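Long-range contacts in MaoC family protein (Mycobacterium tuberculosis H37Rv, PDB 3KHP), which probably acts as a (3R)-hydroxyacyl-thioester dehydratase of the MaoC (hydratase 2) family, interconverting 3-hydroxyacyl and enoyl thioesters: residues A[125-130]-A[166-171]; A[209-214]-A[222-227]; A[254-259]-A[305-310]. All blocks are in the same frame, centred on the assembly; numbering follows the deposited sequence.

Interaction 1: residues A[125-130]-A[166-171]; sequences ADIQDK and GGFGGA
A glycine-rich loop, 166-171, wraps round the carboxylate of D129 at the end of strand 116-129. This strand belongs to the hydratase 2 N-terminal family region. D129 carries the contact. Its CG stands anti to the backbone N (chi1 -172°), which sends the carboxylate into the turn of the loop. D129 OD1 takes the N-H of G167 at 2.8 Å in a nearly straight bond, and G131 N adds a second bond to OD1. D129 OD2 accepts two more, from F168 N at 3.0 Å and from G170 N at 3.0 Å. The G167 and F168 bonds arrive on the syn side, each somewhat out of the carboxylate plane. G170 uses the anti lone pair of OD2. Water 2 also donates to D129 OD2. So many backbone N-H groups would probably favour the charged form of the carboxylate.

The loop folds the F168 ring over the same group. Carboxylate and ring planes lie 12° apart and stacked, with D129 OD2 3.4 Å above the ring, over its centre. F168 CZ reaches D129 CB at 3.4 Å. I127 CG2 packs obliquely on the ring, 3.7 Å from F168 CZ, and Q128 O lies at its edge. A backbone bond from D129 N to A171 O, 2.9 Å, ties the loop to the strand. Water 1 links I127 O to A171 N.

The side chain of I127 packs on S28, I29 and V91. Strand 136-145 flanks this strand, with Q128 paired to I137 and F168 touching A136.

Interaction 2: residues A[209-214]-A[222-227]; sequences NPLHSD and AGFPKP
L211 and P227 make most of this contact. L211 holds CG anti to its backbone N (chi1 172°), and this carries CD1 across to the second loop. L211 CD1 meets A222 CB at 3.6 Å and F224 CE2 at 3.8 Å. The leucine and phenylalanine side chains cross at a slant. F224 has chi1 -67°, with CG anti to its carbonyl carbon, and this leaves CE2 and CD2 beside L211 CD1.

The two segments are the loops before and after helix 215-220, in the MaoC-like half of the chain. The first is tightly wound. N209 OD1 accepts from L211 N at 2.8 Å, in the carbonyl plane, as an Asx turn. P210 O accepts from both S213 N and D214 N. D214 is the N-cap of the helix, with OD1 bonded to W216 N and OD2 to H67 N of the second subunit.

P227 lays its ring along the backbone of this turn. P227 CB sits 3.3 Å from L211 O and 3.5 Å from H212 C, while P227 CG reaches D214 C at 3.9 Å. The H212 ring has L211 CG over one face, toward the rim. H212 ND1 bonds to I228 O, and its ring stacks with that of H230.

Interaction 3: residues A[254-259]-A[305-310]; sequences ITSIAA and AVEYVA
S256 has chi1 63°, which puts OG between its backbone N and carbonyl carbon. E307 has chi1 -65° and an extended chain beyond CG. Together these torsions lay the E307 side chain alongside the serine hydroxyl, with S256 OG 3.1 Å from E307 CB. The setting is an antiparallel strand pair with a classic beta bulge, in which T255 and S256 both face E307.

E307 O accepts from T255 N at 2.9 Å and from S256 N at 3.3 Å, both from the same face of its carbonyl plane. E307 N returns a bond to S256 O. Past the bulge, A258 and A305 form a hydrogen-bonded pair with two bonds. The N-to-C directions of 254-259 and 305-308 differ by 167°.

I254, I257, V306 and Y308 share one face of the sheet. I254 CG2 meets V306 CG1 at 3.9 Å, and I254 CD1 meets Y308 CB at 3.9 Å. Helix 231-245 packs on part of this face, with V243 on I254 and L242 on V306. S256 and E307 lie on the other face, where E307 OE1 forms a salt bridge with R107.

Strand 254-261 also pairs with strand 103-108. It thus joins the two halves of the chain in one sheet, consistent with the double hot-dog fold of hydratase 2 enzymes. Water 3 lies 2.7 Å from S256 OG and donates a weak bond to A305 O at 2.8 Å.

How the interactions relate
Interactions 1 and 3 reach the same antiparallel sheet, about 29 Å apart between centres. Interaction 3 lies nearer the middle of the chain and joins two neighbouring strands, mainly by backbone bonds with an apolar face partly under a helix. Interaction 1 is further out and fixes an irregular loop to a strand end through one carboxylate. Interaction 2 has no part in the sheet. It joins the loops on either end of a short helix by van der Waals contacts, apolar side chains and a proline on backbone. It also reaches the second subunit, which the other two do not touch. All three are partly buried. They follow one another along the chain, and none touches another.

Interaction 1: residues A[125-130]-A[166-171]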
ATOM      1  N   ALA A 125       2.740 -30.847   3.854  1.00 30.72           N
ATOM      2  CA  ALA A 125       1.547 -31.641   4.034  1.00 31.25           C
ATOM      3  C   ALA A 125       1.572 -32.831   3.123  1.00 31.31           C
ATOM      4  O   ALA A 125       1.121 -33.898   3.499  1.00 31.19           O
ATOM      5  CB  ALA A 125       0.275 -30.828   3.755  1.00 31.25           C
ATOM      6  N   ASP A 126       2.043 -32.631   1.905  1.00 31.30           N
ATOM      7  CA  ASP A 126       1.981 -33.685   0.911  1.00 31.40           C
ATOM      8  C   ASP A 126       2.935 -33.375  -0.217  1.00 30.87           C
ATOM      9  O   ASP A 126       3.251 -32.196  -0.483  1.00 30.20           O
ATOM     10  CB  ASP A 126       0.559 -33.894   0.382  1.00 31.12           C
ATOM     11  CG  ASP A 126       0.348 -35.287  -0.231  1.00 33.18           C
ATOM     12  OD1 ASP A 126       1.211 -36.172  -0.024  1.00 35.87           O
ATOM     13  OD2 ASP A 126      -0.681 -35.522  -0.920  1.00 33.36           O
ATOM     14  N   ILE A 127       3.448 -34.461  -0.806  1.00 29.82           N
ATOM     15  CA  ILE A 127       4.256 -34.420  -2.015  1.00 29.23           C
ATOM     16  C   ILE A 127       3.765 -35.510  -2.969  1.00 29.63           C
ATOM     17  O   ILE A 127       3.641 -36.680  -2.585  1.00 29.56           O
ATOM     18  CB  ILE A 127       5.758 -34.575  -1.741  1.00 28.61           C
ATOM     19  CG1 ILE A 127       6.236 -33.557  -0.714  1.00 27.19           C
ATOM     20  CG2 ILE A 127       6.528 -34.364  -3.012  1.00 26.69           C
ATOM     21  CD1 ILE A 127       7.725 -33.373  -0.709  1.00 24.35           C
ATOM     22  N   GLN A 128       3.438 -35.107  -4.188  1.00 29.76           N
ATOM     23  CA  GLN A 128       2.907 -36.014  -5.155  1.00 30.55           C
ATOM     24  C   GLN A 128       3.826 -35.995  -6.359  1.00 31.47           C
ATOM     25  O   GLN A 128       4.286 -34.937  -6.798  1.00 31.07           O
ATOM     26  CB  GLN A 128       1.468 -35.665  -5.516  1.00 30.85           C
ATOM     27  CG  GLN A 128       0.518 -35.703  -4.310  1.00 31.67           C
ATOM     28  CD  GLN A 128      -0.981 -35.613  -4.659  1.00 32.39           C
ATOM     29  OE1 GLN A 128      -1.386 -35.754  -5.807  1.00 32.01           O
ATOM     30  NE2 GLN A 128      -1.806 -35.392  -3.636  1.00 33.34           N
ATOM     31  N   ASP A 129       4.149 -37.199  -6.823  1.00 32.98           N
ATOM     32  CA  ASP A 129       5.001 -37.433  -7.979  1.00 33.89           C
ATOM     33  C   ASP A 129       4.118 -38.088  -9.043  1.00 34.16           C
ATOM     34  O   ASP A 129       3.639 -39.205  -8.868  1.00 32.88           O
ATOM     35  CB  ASP A 129       6.159 -38.349  -7.574  1.00 34.25           C
ATOM     36  CG  ASP A 129       7.213 -38.502  -8.679  1.00 36.19           C
ATOM     37  OD1 ASP A 129       6.904 -38.228  -9.865  1.00 34.34           O
ATOM     38  OD2 ASP A 129       8.360 -38.914  -8.345  1.00 38.13           O
ATOM     39  N   LYS A 130       3.883 -37.372 -10.137  1.00 35.43           N
ATOM     40  CA  LYS A 130       3.047 -37.898 -11.206  1.00 36.28           C
ATOM     41  C   LYS A 130       3.869 -38.595 -12.289  1.00 37.52           C
ATOM     42  O   LYS A 130       3.300 -39.075 -13.292  1.00 38.40           O
ATOM     43  CB  LYS A 130       2.169 -36.792 -11.790  1.00 36.17           C
ATOM     44  CG  LYS A 130       1.320 -36.064 -10.728  1.00 35.66           C
ATOM     45  CD  LYS A 130       0.205 -36.925 -10.169  1.00 34.86           C
ATOM     46  CE  LYS A 130      -0.447 -36.290  -8.957  1.00 33.45           C
ATOM     47  NZ  LYS A 130      -1.281 -37.259  -8.197  1.00 32.48           N
ATOM     48  N   GLY A 166       8.272 -34.059 -12.014  1.00 30.40           N
ATOM     49  CA  GLY A 166       8.150 -35.393 -11.435  1.00 30.73           C
ATOM     50  C   GLY A 166       9.320 -36.329 -11.737  1.00 30.74           C
ATOM     51  O   GLY A 166      10.339 -35.951 -12.349  1.00 29.78           O
ATOM     52  N   GLY A 167       9.168 -37.567 -11.292  1.00 31.78           N
ATOM     53  CA  GLY A 167      10.214 -38.601 -11.463  1.00 32.24           C
ATOM     54  C   GLY A 167      11.394 -38.423 -10.525  1.00 32.37           C
ATOM     55  O   GLY A 167      12.538 -38.546 -10.928  1.00 33.16           O
ATOM     56  N   PHE A 168      11.099 -38.145  -9.263  1.00 33.00           N
ATOM     57  CA  PHE A 168      12.099 -37.888  -8.218  1.00 32.62           C
ATOM     58  C   PHE A 168      12.005 -38.928  -7.101  1.00 33.39           C
ATOM     59  O   PHE A 168      12.622 -38.771  -6.043  1.00 33.24           O
ATOM     60  CB  PHE A 168      11.888 -36.479  -7.648  1.00 32.58           C
ATOM     61  CG  PHE A 168      10.484 -36.228  -7.128  1.00 29.85           C
ATOM     62  CD1 PHE A 168      10.118 -36.604  -5.843  1.00 31.16           C
ATOM     63  CD2 PHE A 168       9.551 -35.617  -7.913  1.00 27.55           C
ATOM     64  CE1 PHE A 168       8.811 -36.370  -5.371  1.00 30.53           C
ATOM     65  CE2 PHE A 168       8.266 -35.391  -7.453  1.00 27.95           C
ATOM     66  CZ  PHE A 168       7.899 -35.763  -6.183  1.00 28.18           C
ATOM     67  N   GLY A 169      11.220 -39.983  -7.329  1.00 34.35           N
ATOM     68  CA  GLY A 169      11.093 -41.078  -6.368  1.00 35.24           C
ATOM     69  C   GLY A 169       9.988 -40.935  -5.330  1.00 36.28           C
ATOM     70  O   GLY A 169      10.058 -41.549  -4.258  1.00 36.49           O
ATOM     71  N   GLY A 170       8.956 -40.155  -5.649  1.00 37.34           N
ATOM     72  CA  GLY A 170       7.851 -39.931  -4.727  1.00 38.64           C
ATOM     73  C   GLY A 170       6.650 -40.853  -4.918  1.00 39.75           C
ATOM     74  O   GLY A 170       6.628 -41.708  -5.809  1.00 39.73           O
ATOM     75  N   ALA A 171       5.657 -40.658  -4.059  1.00 41.14           N
ATOM     76  CA  ALA A 171       4.385 -41.381  -4.108  1.00 42.62           C
ATOM     77  C   ALA A 171       3.413 -40.679  -5.085  1.00 44.05           C
ATOM     78  O   ALA A 171       3.361 -39.435  -5.132  1.00 43.98           O
ATOM     79  CB  ALA A 171       3.788 -41.449  -2.683  1.00 42.42           C
TER
HETATM   80  O   HOH W   1       5.995 -38.195  -2.954  1.00 26.44           O
HETATM   81  O   HOH W   2      10.058 -41.240  -9.206  1.00 45.84           O

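Interaction 2: residues A[209-214]-A[222-227]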
ATOM      1  N   ASN A 209       8.360  -9.254  -5.454  1.00 15.68           N
ATOM      2  CA  ASN A 209       8.828  -9.916  -6.661  1.00 16.30           C
ATOM      3  C   ASN A 209       8.574  -9.037  -7.882  1.00 15.82           C
ATOM      4  O   ASN A 209       7.478  -8.613  -8.105  1.00 16.09           O
ATOM      5  CB  ASN A 209       8.164 -11.281  -6.840  1.00 17.05           C
ATOM      6  CG  ASN A 209       8.761 -12.075  -8.042  1.00 19.18           C
ATOM      7  OD1 ASN A 209       8.753 -11.592  -9.180  1.00 19.68           O
ATOM      8  ND2 ASN A 209       9.348 -13.251  -7.762  1.00 18.88           N
ATOM      9  N   PRO A 210       9.599  -8.769  -8.686  1.00 16.08           N
ATOM     10  CA  PRO A 210       9.423  -7.755  -9.727  1.00 15.95           C
ATOM     11  C   PRO A 210       8.593  -8.197 -10.915  1.00 15.17           C
ATOM     12  O   PRO A 210       8.268  -7.395 -11.781  1.00 15.15           O
ATOM     13  CB  PRO A 210      10.842  -7.439 -10.161  1.00 16.19           C
ATOM     14  CG  PRO A 210      11.631  -8.615  -9.752  1.00 16.40           C
ATOM     15  CD  PRO A 210      11.013  -9.099  -8.487  1.00 15.78           C
ATOM     16  N   LEU A 211       8.239  -9.450 -10.960  1.00 14.73           N
ATOM     17  CA  LEU A 211       7.234  -9.910 -11.915  1.00 15.24           C
ATOM     18  C   LEU A 211       5.955  -9.008 -11.863  1.00 14.65           C
ATOM     19  O   LEU A 211       5.271  -8.822 -12.853  1.00 14.32           O
ATOM     20  CB  LEU A 211       6.903 -11.342 -11.541  1.00 15.51           C
ATOM     21  CG  LEU A 211       5.760 -12.095 -12.201  1.00 18.26           C
ATOM     22  CD1 LEU A 211       5.964 -12.124 -13.695  1.00 15.63           C
ATOM     23  CD2 LEU A 211       5.738 -13.501 -11.565  1.00 19.61           C
ATOM     24  N   HIS A 212       5.650  -8.450 -10.702  1.00 13.89           N
ATOM     25  CA  HIS A 212       4.433  -7.684 -10.546  1.00 14.04           C
ATOM     26  C   HIS A 212       4.624  -6.180 -10.648  1.00 14.48           C
ATOM     27  O   HIS A 212       3.635  -5.464 -10.668  1.00 14.57           O
ATOM     28  CB  HIS A 212       3.754  -8.032  -9.200  1.00 13.58           C
ATOM     29  CG  HIS A 212       3.691  -9.491  -8.924  1.00 10.29           C
ATOM     30  ND1 HIS A 212       2.912 -10.349  -9.662  1.00 12.34           N
ATOM     31  CD2 HIS A 212       4.335 -10.255  -8.015  1.00 10.50           C
ATOM     32  CE1 HIS A 212       3.057 -11.583  -9.206  1.00 12.13           C
ATOM     33  NE2 HIS A 212       3.929 -11.561  -8.210  1.00  9.11           N
ATOM     34  N   SER A 213       5.876  -5.698 -10.701  1.00 15.20           N
ATOM     35  CA  SER A 213       6.166  -4.260 -10.607  1.00 14.87           C
ATOM     36  C   SER A 213       7.122  -3.636 -11.643  1.00 15.59           C
ATOM     37  O   SER A 213       7.132  -2.396 -11.804  1.00 15.39           O
ATOM     38  CB  SER A 213       6.687  -3.955  -9.219  1.00 15.21           C
ATOM     39  OG  SER A 213       7.891  -4.642  -8.978  1.00 15.02           O
ATOM     40  N   ASP A 214       7.888  -4.465 -12.355  1.00 16.00           N
ATOM     41  CA  ASP A 214       8.902  -3.998 -13.295  1.00 16.27           C
ATOM     42  C   ASP A 214       8.614  -4.541 -14.668  1.00 16.70           C
ATOM     43  O   ASP A 214       8.691  -5.721 -14.884  1.00 15.77           O
ATOM     44  CB  ASP A 214      10.256  -4.499 -12.852  1.00 16.65           C
ATOM     45  CG  ASP A 214      11.375  -3.988 -13.724  1.00 17.67           C
ATOM     46  OD1 ASP A 214      11.172  -3.069 -14.578  1.00 21.77           O
ATOM     47  OD2 ASP A 214      12.466  -4.517 -13.552  1.00 14.78           O
ATOM     48  N   ALA A 222      10.039 -13.154 -17.730  1.00 24.85           N
ATOM     49  CA  ALA A 222       8.791 -13.924 -17.538  1.00 25.69           C
ATOM     50  C   ALA A 222       7.911 -13.963 -18.776  1.00 26.66           C
ATOM     51  O   ALA A 222       7.034 -14.793 -18.865  1.00 28.62           O
ATOM     52  CB  ALA A 222       8.010 -13.386 -16.324  1.00 24.85           C
ATOM     53  N   GLY A 223       8.127 -13.081 -19.735  1.00 27.74           N
ATOM     54  CA  GLY A 223       7.489 -13.226 -21.049  1.00 28.17           C
ATOM     55  C   GLY A 223       6.137 -12.547 -21.259  1.00 28.82           C
ATOM     56  O   GLY A 223       5.479 -12.815 -22.285  1.00 28.66           O
ATOM     57  N   PHE A 224       5.749 -11.652 -20.326  1.00 28.03           N
ATOM     58  CA  PHE A 224       4.450 -11.010 -20.326  1.00 27.42           C
ATOM     59  C   PHE A 224       4.546  -9.596 -20.905  1.00 27.90           C
ATOM     60  O   PHE A 224       5.551  -8.899 -20.720  1.00 29.22           O
ATOM     61  CB  PHE A 224       3.906 -10.867 -18.891  1.00 27.36           C
ATOM     62  CG  PHE A 224       3.561 -12.163 -18.212  1.00 24.98           C
ATOM     63  CD1 PHE A 224       2.435 -12.868 -18.567  1.00 26.69           C
ATOM     64  CD2 PHE A 224       4.344 -12.649 -17.201  1.00 22.36           C
ATOM     65  CE1 PHE A 224       2.110 -14.056 -17.925  1.00 25.71           C
ATOM     66  CE2 PHE A 224       4.046 -13.809 -16.562  1.00 24.77           C
ATOM     67  CZ  PHE A 224       2.928 -14.529 -16.906  1.00 25.15           C
ATOM     68  N   PRO A 225       3.469  -9.128 -21.537  1.00 26.80           N
ATOM     69  CA  PRO A 225       3.482  -7.799 -22.126  1.00 26.71           C
ATOM     70  C   PRO A 225       3.698  -6.718 -21.089  1.00 26.34           C
ATOM     71  O   PRO A 225       4.280  -5.641 -21.386  1.00 25.57           O
ATOM     72  CB  PRO A 225       2.060  -7.657 -22.722  1.00 27.60           C
ATOM     73  CG  PRO A 225       1.561  -9.066 -22.877  1.00 27.34           C
ATOM     74  CD  PRO A 225       2.224  -9.868 -21.798  1.00 27.03           C
ATOM     75  N   LYS A 226       3.167  -7.005 -19.890  1.00 25.18           N
ATOM     76  CA  LYS A 226       3.302  -6.155 -18.748  1.00 23.79           C
ATOM     77  C   LYS A 226       3.261  -6.937 -17.416  1.00 20.94           C
ATOM     78  O   LYS A 226       2.900  -8.106 -17.351  1.00 19.97           O
ATOM     79  CB  LYS A 226       2.251  -5.051 -18.804  1.00 25.02           C
ATOM     80  CG  LYS A 226       1.077  -5.318 -19.737  1.00 30.11           C
ATOM     81  CD  LYS A 226       0.087  -4.114 -19.766  1.00 34.98           C
ATOM     82  CE  LYS A 226      -1.339  -4.548 -20.224  1.00 39.04           C
ATOM     83  NZ  LYS A 226      -1.389  -5.283 -21.555  1.00 41.74           N
ATOM     84  N   PRO A 227       3.685  -6.292 -16.344  1.00 18.13           N
ATOM     85  CA  PRO A 227       3.681  -7.029 -15.084  1.00 16.84           C
ATOM     86  C   PRO A 227       2.298  -7.580 -14.743  1.00 16.31           C
ATOM     87  O   PRO A 227       1.294  -6.977 -15.085  1.00 15.70           O
ATOM     88  CB  PRO A 227       4.131  -5.983 -14.071  1.00 16.87           C
ATOM     89  CG  PRO A 227       4.771  -4.906 -14.866  1.00 16.62           C
ATOM     90  CD  PRO A 227       4.144  -4.903 -16.202  1.00 16.38           C
TER

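Interaction 3: residues A[254-259]-A[305-310]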
ATOM      1  N   ILE A 254     -16.931 -15.156   7.135  1.00 25.67           N
ATOM      2  CA  ILE A 254     -16.291 -16.102   6.194  1.00 25.98           C
ATOM      3  C   ILE A 254     -15.295 -16.976   6.932  1.00 25.50           C
ATOM      4  O   ILE A 254     -14.336 -16.493   7.518  1.00 25.64           O
ATOM      5  CB  ILE A 254     -15.593 -15.441   4.994  1.00 25.99           C
ATOM      6  CG1 ILE A 254     -16.517 -14.420   4.293  1.00 26.09           C
ATOM      7  CG2 ILE A 254     -15.186 -16.522   3.962  1.00 26.63           C
ATOM      8  CD1 ILE A 254     -17.800 -14.967   3.760  1.00 21.58           C
ATOM      9  N   THR A 255     -15.546 -18.279   6.898  1.00 25.24           N
ATOM     10  CA  THR A 255     -14.756 -19.262   7.648  1.00 24.75           C
ATOM     11  C   THR A 255     -13.576 -19.819   6.823  1.00 23.31           C
ATOM     12  O   THR A 255     -12.430 -19.839   7.298  1.00 23.40           O
ATOM     13  CB  THR A 255     -15.669 -20.400   8.108  1.00 24.67           C
ATOM     14  OG1 THR A 255     -16.658 -19.848   8.984  1.00 27.98           O
ATOM     15  CG2 THR A 255     -14.878 -21.459   8.894  1.00 26.98           C
ATOM     16  N   SER A 256     -13.849 -20.268   5.607  1.00 21.63           N
ATOM     17  CA  SER A 256     -12.791 -20.796   4.754  1.00 21.17           C
ATOM     18  C   SER A 256     -12.991 -20.331   3.319  1.00 19.37           C
ATOM     19  O   SER A 256     -14.119 -20.168   2.905  1.00 17.32           O
ATOM     20  CB  SER A 256     -12.791 -22.338   4.783  1.00 21.35           C
ATOM     21  OG  SER A 256     -14.021 -22.855   4.239  1.00 21.79           O
ATOM     22  N   ILE A 257     -11.893 -20.213   2.576  1.00 18.36           N
ATOM     23  CA  ILE A 257     -11.896 -19.932   1.135  1.00 18.55           C
ATOM     24  C   ILE A 257     -10.749 -20.698   0.457  1.00 18.72           C
ATOM     25  O   ILE A 257      -9.623 -20.640   0.912  1.00 18.44           O
ATOM     26  CB  ILE A 257     -11.604 -18.447   0.839  1.00 18.75           C
ATOM     27  CG1 ILE A 257     -12.576 -17.523   1.582  1.00 18.42           C
ATOM     28  CG2 ILE A 257     -11.612 -18.172  -0.677  1.00 18.04           C
ATOM     29  CD1 ILE A 257     -12.083 -16.046   1.655  1.00 17.54           C
ATOM     30  N   ALA A 258     -11.032 -21.348  -0.658  1.00 18.14           N
ATOM     31  CA  ALA A 258     -10.044 -22.081  -1.407  1.00 18.86           C
ATOM     32  C   ALA A 258     -10.274 -21.811  -2.855  1.00 18.66           C
ATOM     33  O   ALA A 258     -11.438 -21.736  -3.303  1.00 19.32           O
ATOM     34  CB  ALA A 258     -10.154 -23.678  -1.136  1.00 18.69           C
ATOM     35  N   ALA A 259      -9.186 -21.686  -3.610  1.00 17.60           N
ATOM     36  CA  ALA A 259      -9.313 -21.567  -5.045  1.00 17.93           C
ATOM     37  C   ALA A 259      -8.034 -21.993  -5.771  1.00 18.06           C
ATOM     38  O   ALA A 259      -6.955 -21.985  -5.189  1.00 17.72           O
ATOM     39  CB  ALA A 259      -9.701 -20.153  -5.430  1.00 16.67           C
ATOM     40  N   ALA A 305     -14.315 -22.564  -3.358  1.00 21.27           N
ATOM     41  CA  ALA A 305     -15.146 -23.197  -2.345  1.00 22.23           C
ATOM     42  C   ALA A 305     -15.125 -22.307  -1.126  1.00 22.84           C
ATOM     43  O   ALA A 305     -14.063 -21.809  -0.742  1.00 23.39           O
ATOM     44  CB  ALA A 305     -14.589 -24.598  -1.999  1.00 21.41           C
ATOM     45  N   VAL A 306     -16.284 -22.083  -0.526  1.00 23.31           N
ATOM     46  CA  VAL A 306     -16.393 -21.141   0.560  1.00 24.13           C
ATOM     47  C   VAL A 306     -17.240 -21.748   1.637  1.00 24.85           C
ATOM     48  O   VAL A 306     -18.276 -22.330   1.359  1.00 24.92           O
ATOM     49  CB  VAL A 306     -17.135 -19.816   0.158  1.00 24.03           C
ATOM     50  CG1 VAL A 306     -16.798 -18.717   1.136  1.00 23.46           C
ATOM     51  CG2 VAL A 306     -16.822 -19.387  -1.197  1.00 24.35           C
ATOM     52  N   GLU A 307     -16.819 -21.573   2.868  1.00 26.32           N
ATOM     53  CA  GLU A 307     -17.656 -21.880   4.012  1.00 27.80           C
ATOM     54  C   GLU A 307     -17.907 -20.564   4.730  1.00 28.52           C
ATOM     55  O   GLU A 307     -17.005 -19.731   4.860  1.00 27.59           O
ATOM     56  CB  GLU A 307     -16.989 -22.893   4.941  1.00 27.64           C
ATOM     57  CG  GLU A 307     -16.794 -24.253   4.287  1.00 28.47           C
ATOM     58  CD  GLU A 307     -15.919 -25.191   5.078  1.00 29.04           C
ATOM     59  OE1 GLU A 307     -15.923 -25.149   6.321  1.00 29.77           O
ATOM     60  OE2 GLU A 307     -15.198 -25.977   4.438  1.00 31.94           O
ATOM     61  N   TYR A 308     -19.147 -20.372   5.155  1.00 30.08           N
ATOM     62  CA  TYR A 308     -19.549 -19.117   5.793  1.00 31.64           C
ATOM     63  C   TYR A 308     -20.713 -19.322   6.780  1.00 33.57           C
ATOM     64  O   TYR A 308     -21.457 -20.308   6.699  1.00 32.74           O
ATOM     65  CB  TYR A 308     -19.894 -18.078   4.724  1.00 30.52           C
ATOM     66  CG  TYR A 308     -21.145 -18.377   3.959  1.00 30.28           C
ATOM     67  CD1 TYR A 308     -22.341 -17.735   4.285  1.00 30.90           C
ATOM     68  CD2 TYR A 308     -21.163 -19.291   2.921  1.00 28.88           C
ATOM     69  CE1 TYR A 308     -23.501 -17.984   3.599  1.00 28.77           C
ATOM     70  CE2 TYR A 308     -22.337 -19.556   2.228  1.00 28.69           C
ATOM     71  CZ  TYR A 308     -23.508 -18.891   2.586  1.00 29.47           C
ATOM     72  OH  TYR A 308     -24.706 -19.095   1.909  1.00 31.52           O
ATOM     73  N   VAL A 309     -20.808 -18.400   7.736  1.00 35.93           N
ATOM     74  CA  VAL A 309     -21.863 -18.397   8.727  1.00 38.16           C
ATOM     75  C   VAL A 309     -22.991 -17.524   8.219  1.00 40.24           C
ATOM     76  O   VAL A 309     -22.752 -16.352   7.884  1.00 40.71           O
ATOM     77  CB  VAL A 309     -21.382 -17.787  10.032  1.00 38.27           C
ATOM     78  CG1 VAL A 309     -22.569 -17.548  10.958  1.00 39.26           C
ATOM     79  CG2 VAL A 309     -20.338 -18.677  10.690  1.00 38.44           C
ATOM     80  N   ALA A 310     -24.207 -18.082   8.147  1.00 42.29           N
ATOM     81  CA  ALA A 310     -25.418 -17.281   7.805  1.00 43.67           C
ATOM     82  C   ALA A 310     -25.773 -16.265   8.901  1.00 44.20           C
ATOM     83  O   ALA A 310     -25.999 -15.085   8.607  1.00 44.97           O
ATOM     84  CB  ALA A 310     -26.630 -18.199   7.543  1.00 43.83           C
TER
HETATM   85  O   HOH W   3     -13.549 -23.189   1.634  1.00 25.27           O